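Local atomic coordinates of transcriptional regulator, LRP/AsnC family (Neisseria meningitidis, PDB entry 2P5V), a protein that probably binds DNA in a sequence-specific manner as a global transcriptional regulator of the Lrp/AsnC family, and also binds calcium ions. Residues 10-18 with 30-41. Numbering follows the deposited sequence.
Sequences KTDIKILQV and LSERVALSPSPC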
loop_
_atom_site.group_PDB
_atom_site.type_symbol
_atom_site.label_atom_id
_atom_site.label_comp_id
_atom_site.label_asym_id
_atom_site.label_seq_id
_atom_site.Cartn_x
_atom_site.Cartn_y
_atom_site.Cartn_z
ATOM N N LYS G 10 -8.015 -45.849 11.004
ATOM C CA LYS G 10 -8.632 -45.087 12.095
ATOM C C LYS G 10 -7.872 -45.140 13.428
ATOM O O LYS G 10 -7.911 -44.173 14.199
ATOM C CB LYS G 10 -10.083 -45.541 12.306
ATOM C CG LYS G 10 -10.873 -44.670 13.280
ATOM C CD LYS G 10 -12.375 -44.936 13.213
ATOM C CE LYS G 10 -12.743 -46.319 13.733
ATOM N NZ LYS G 10 -14.222 -46.527 13.763
ATOM N N THR G 11 -7.184 -46.251 13.705
ATOM C CA THR G 11 -6.458 -46.385 14.975
ATOM C C THR G 11 -5.064 -45.741 14.906
ATOM O O THR G 11 -4.539 -45.281 15.923
ATOM C CB THR G 11 -6.384 -47.859 15.481
ATOM O OG1 THR G 11 -5.215 -48.504 14.970
ATOM C CG2 THR G 11 -7.638 -48.640 15.089
ATOM N N ASP G 12 -4.477 -45.699 13.710
ATOM C CA ASP G 12 -3.244 -44.939 13.482
ATOM C C ASP G 12 -3.502 -43.430 13.615
ATOM O O ASP G 12 -2.654 -42.688 14.132
ATOM C CB ASP G 12 -2.650 -45.263 12.105
ATOM C CG ASP G 12 -2.093 -46.674 12.025
ATOM O OD1 ASP G 12 -1.193 -47.013 12.826
ATOM O OD2 ASP G 12 -2.553 -47.448 11.156
ATOM N N ILE G 13 -4.673 -42.981 13.158
ATOM C CA ILE G 13 -5.094 -41.592 13.374
ATOM C C ILE G 13 -5.168 -41.301 14.870
ATOM O O ILE G 13 -4.579 -40.330 15.348
ATOM C CB ILE G 13 -6.478 -41.279 12.738
ATOM C CG1 ILE G 13 -6.442 -41.424 11.210
ATOM C CG2 ILE G 13 -6.939 -39.871 13.115
ATOM C CD1 ILE G 13 -5.411 -40.554 10.525
ATOM N N LYS G 14 -5.885 -42.155 15.596
ATOM C CA LYS G 14 -6.054 -42.020 17.046
ATOM C C LYS G 14 -4.719 -41.874 17.780
ATOM O O LYS G 14 -4.583 -41.024 18.658
ATOM C CB LYS G 14 -6.819 -43.229 17.598
ATOM C CG LYS G 14 -7.110 -43.186 19.098
ATOM C CD LYS G 14 -8.091 -42.080 19.458
ATOM C CE LYS G 14 -8.628 -42.250 20.875
ATOM N NZ LYS G 14 -9.946 -41.582 21.061
ATOM N N ILE G 15 -3.748 -42.709 17.415
ATOM C CA ILE G 15 -2.400 -42.660 17.998
ATOM C C ILE G 15 -1.710 -41.310 17.759
ATOM O O ILE G 15 -1.053 -40.771 18.652
ATOM C CB ILE G 15 -1.499 -43.789 17.431
ATOM C CG1 ILE G 15 -1.891 -45.140 18.027
ATOM C CG2 ILE G 15 -0.036 -43.509 17.720
ATOM C CD1 ILE G 15 -1.141 -46.319 17.421
ATOM N N LEU G 16 -1.848 -40.781 16.547
ATOM C CA LEU G 16 -1.250 -39.487 16.200
ATOM C C LEU G 16 -1.929 -38.335 16.940
ATOM O O LEU G 16 -1.268 -37.405 17.394
ATOM C CB LEU G 16 -1.298 -39.256 14.689
ATOM C CG LEU G 16 -0.452 -40.224 13.857
ATOM C CD1 LEU G 16 -0.923 -40.226 12.414
ATOM C CD2 LEU G 16 1.031 -39.889 13.940
ATOM N N GLN G 17 -3.247 -38.401 17.067
ATOM C CA GLN G 17 -3.979 -37.397 17.829
ATOM C C GLN G 17 -3.548 -37.404 19.291
ATOM O O GLN G 17 -3.335 -36.344 19.882
ATOM C CB GLN G 17 -5.481 -37.639 17.733
ATOM C CG GLN G 17 -6.059 -37.416 16.339
ATOM C CD GLN G 17 -7.504 -37.872 16.230
ATOM O OE1 GLN G 17 -8.049 -38.481 17.150
ATOM N NE2 GLN G 17 -8.129 -37.578 15.101
ATOM N N VAL G 18 -3.422 -38.599 19.867
ATOM C CA VAL G 18 -3.028 -38.737 21.268
ATOM C C VAL G 18 -1.638 -38.151 21.502
ATOM O O VAL G 18 -1.438 -37.358 22.423
ATOM C CB VAL G 18 -3.038 -40.217 21.732
ATOM C CG1 VAL G 18 -2.253 -40.389 23.028
ATOM C CG2 VAL G 18 -4.468 -40.716 21.904
ATOM N N LEU G 30 0.117 -44.964 26.051
ATOM C CA LEU G 30 -0.372 -44.764 24.680
ATOM C C LEU G 30 -1.307 -45.886 24.232
ATOM O O LEU G 30 -2.386 -45.623 23.693
ATOM C CB LEU G 30 0.817 -44.649 23.711
ATOM C CG LEU G 30 0.530 -44.580 22.206
ATOM C CD1 LEU G 30 -0.297 -43.355 21.871
ATOM C CD2 LEU G 30 1.832 -44.586 21.414
ATOM N N SER G 31 -0.884 -47.129 24.460
ATOM C CA SER G 31 -1.682 -48.308 24.118
ATOM C C SER G 31 -3.022 -48.333 24.856
ATOM O O SER G 31 -4.030 -48.766 24.297
ATOM C CB SER G 31 -0.895 -49.589 24.421
ATOM O OG SER G 31 -0.746 -49.791 25.817
ATOM N N GLU G 32 -3.023 -47.858 26.103
ATOM C CA GLU G 32 -4.229 -47.832 26.938
ATOM C C GLU G 32 -5.264 -46.807 26.444
ATOM O O GLU G 32 -6.464 -46.985 26.670
ATOM C CB GLU G 32 -3.842 -47.542 28.399
ATOM C CG GLU G 32 -4.941 -47.773 29.440
ATOM C CD GLU G 32 -5.180 -49.249 29.765
ATOM O OE1 GLU G 32 -4.831 -50.123 28.942
ATOM O OE2 GLU G 32 -5.727 -49.534 30.855
ATOM N N ARG G 33 -4.810 -45.754 25.764
ATOM C CA ARG G 33 -5.717 -44.720 25.246
ATOM C C ARG G 33 -6.198 -45.023 23.826
ATOM O O ARG G 33 -7.099 -44.354 23.326
ATOM C CB ARG G 33 -5.063 -43.331 25.276
ATOM C CG ARG G 33 -4.123 -43.089 26.448
ATOM C CD ARG G 33 -4.284 -41.706 27.072
ATOM N NE ARG G 33 -3.270 -41.471 28.102
ATOM C CZ ARG G 33 -3.231 -42.071 29.297
ATOM N NH1 ARG G 33 -4.155 -42.962 29.659
ATOM N NH2 ARG G 33 -2.251 -41.778 30.147
ATOM N N VAL G 34 -5.590 -46.016 23.181
ATOM C CA VAL G 34 -5.932 -46.387 21.806
ATOM C C VAL G 34 -6.569 -47.783 21.732
ATOM O O VAL G 34 -6.818 -48.301 20.641
ATOM C CB VAL G 34 -4.676 -46.321 20.898
ATOM C CG1 VAL G 34 -5.045 -46.562 19.437
ATOM C CG2 VAL G 34 -3.987 -44.966 21.048
ATOM N N ALA G 35 -6.847 -48.374 22.893
ATOM C CA ALA G 35 -7.436 -49.714 22.979
ATOM C C ALA G 35 -6.631 -50.751 22.190
ATOM O O ALA G 35 -7.197 -51.555 21.443
ATOM C CB ALA G 35 -8.890 -49.691 22.514
ATOM N N LEU G 36 -5.309 -50.707 22.363
ATOM C CA LEU G 36 -4.382 -51.663 21.749
ATOM C C LEU G 36 -3.484 -52.306 22.803
ATOM O O LEU G 36 -3.342 -51.784 23.910
ATOM C CB LEU G 36 -3.505 -50.963 20.705
ATOM C CG LEU G 36 -3.801 -51.261 19.234
ATOM C CD1 LEU G 36 -2.984 -50.341 18.351
ATOM C CD2 LEU G 36 -3.512 -52.723 18.901
ATOM N N SER G 37 -2.886 -53.442 22.451
ATOM C CA SER G 37 -1.841 -54.046 23.275
ATOM C C SER G 37 -0.507 -53.355 22.987
ATOM O O SER G 37 -0.315 -52.819 21.895
ATOM C CB SER G 37 -1.735 -55.549 23.015
ATOM O OG SER G 37 -2.837 -56.234 23.583
ATOM N N PRO G 38 0.416 -53.350 23.968
ATOM C CA PRO G 38 1.698 -52.653 23.805
ATOM C C PRO G 38 2.492 -53.052 22.562
ATOM O O PRO G 38 3.043 -52.188 21.888
ATOM C CB PRO G 38 2.474 -53.043 25.067
ATOM C CG PRO G 38 1.434 -53.351 26.066
ATOM C CD PRO G 38 0.312 -53.981 25.296
ATOM N N SER G 39 2.548 -54.350 22.273
ATOM C CA SER G 39 3.344 -54.863 21.151
ATOM C C SER G 39 2.871 -54.347 19.786
ATOM O O SER G 39 3.672 -53.773 19.046
ATOM C CB SER G 39 3.394 -56.400 21.160
ATOM O OG SER G 39 3.820 -56.906 19.905
ATOM N N PRO G 40 1.588 -54.568 19.435
ATOM C CA PRO G 40 1.099 -53.985 18.178
ATOM C C PRO G 40 1.176 -52.465 18.170
ATOM O O PRO G 40 1.643 -51.879 17.195
ATOM C CB PRO G 40 -0.362 -54.451 18.099
ATOM C CG PRO G 40 -0.718 -54.911 19.463
ATOM C CD PRO G 40 0.550 -55.364 20.112
ATOM N N CYS G 41 0.729 -51.845 19.258
ATOM C CA CYS G 41 0.788 -50.398 19.414
ATOM C C CYS G 41 2.190 -49.846 19.151
ATOM O O CYS G 41 2.346 -48.831 18.469
ATOM C CB CYS G 41 0.353 -50.005 20.822
ATOM S SG CYS G 41 0.445 -48.236 21.133
#
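Val34 straddles the side chain of Ile15 with its two methyl groups: CG1 and CG2 of the valine each lie 3.7 Å from Ile15 CG1, and the two side chains cross at about a right angle. With CG1 anti to the backbone N (chi1 -174°), this methyl of Val34 also meets the backbone of Thr11 and the chain of Lys14. Val34 CG1 lies 3.8 Å from the carbonyl oxygen Thr11 O. Lys14 CG comes within 4.0 Å of Val34 CG1 as the lysine slides past in the opposite direction. The Lys14 chain then bends at chi2 (67°) and passes beside the backbone of Arg33, where Lys14 CE approaches the carbonyl Arg33 O at 3.6 Å. One turn further on, Val18 offers CG1 to Leu30 CD1 at 3.7 Å, and that same leucine methyl touches Ile15 CG2 at 4.2 Å, so the end of Leu30 bridges two successive turns of the facing helix. Between the helices 27-33 and 38-50 runs the turn of the helix-turn-helix in this winged helix-turn-helix domain, and helix 10-21 packs against the end of helix 27-33 and the turn that follows through these aliphatic side chains. As in related domains, helix 38-50 is probably the recognition helix. Within the turn, Leu36 N donates a hydrogen bond to Ser31 O. Leu36 points toward helix 10-21, with CD1 coming loosely near Thr11 OG1, and Ile15 CD1 extends loosely toward Cys41 SG. From helix 38-50, Leu48 packs on Ile15 and Leu45 on Leu30. Further out, Asn27 ND2 ties the start of helix 38-50 to helix 27-33 by a hydrogen bond to Pro38 O, and Leu16 packs on Leu61 of the second subunit.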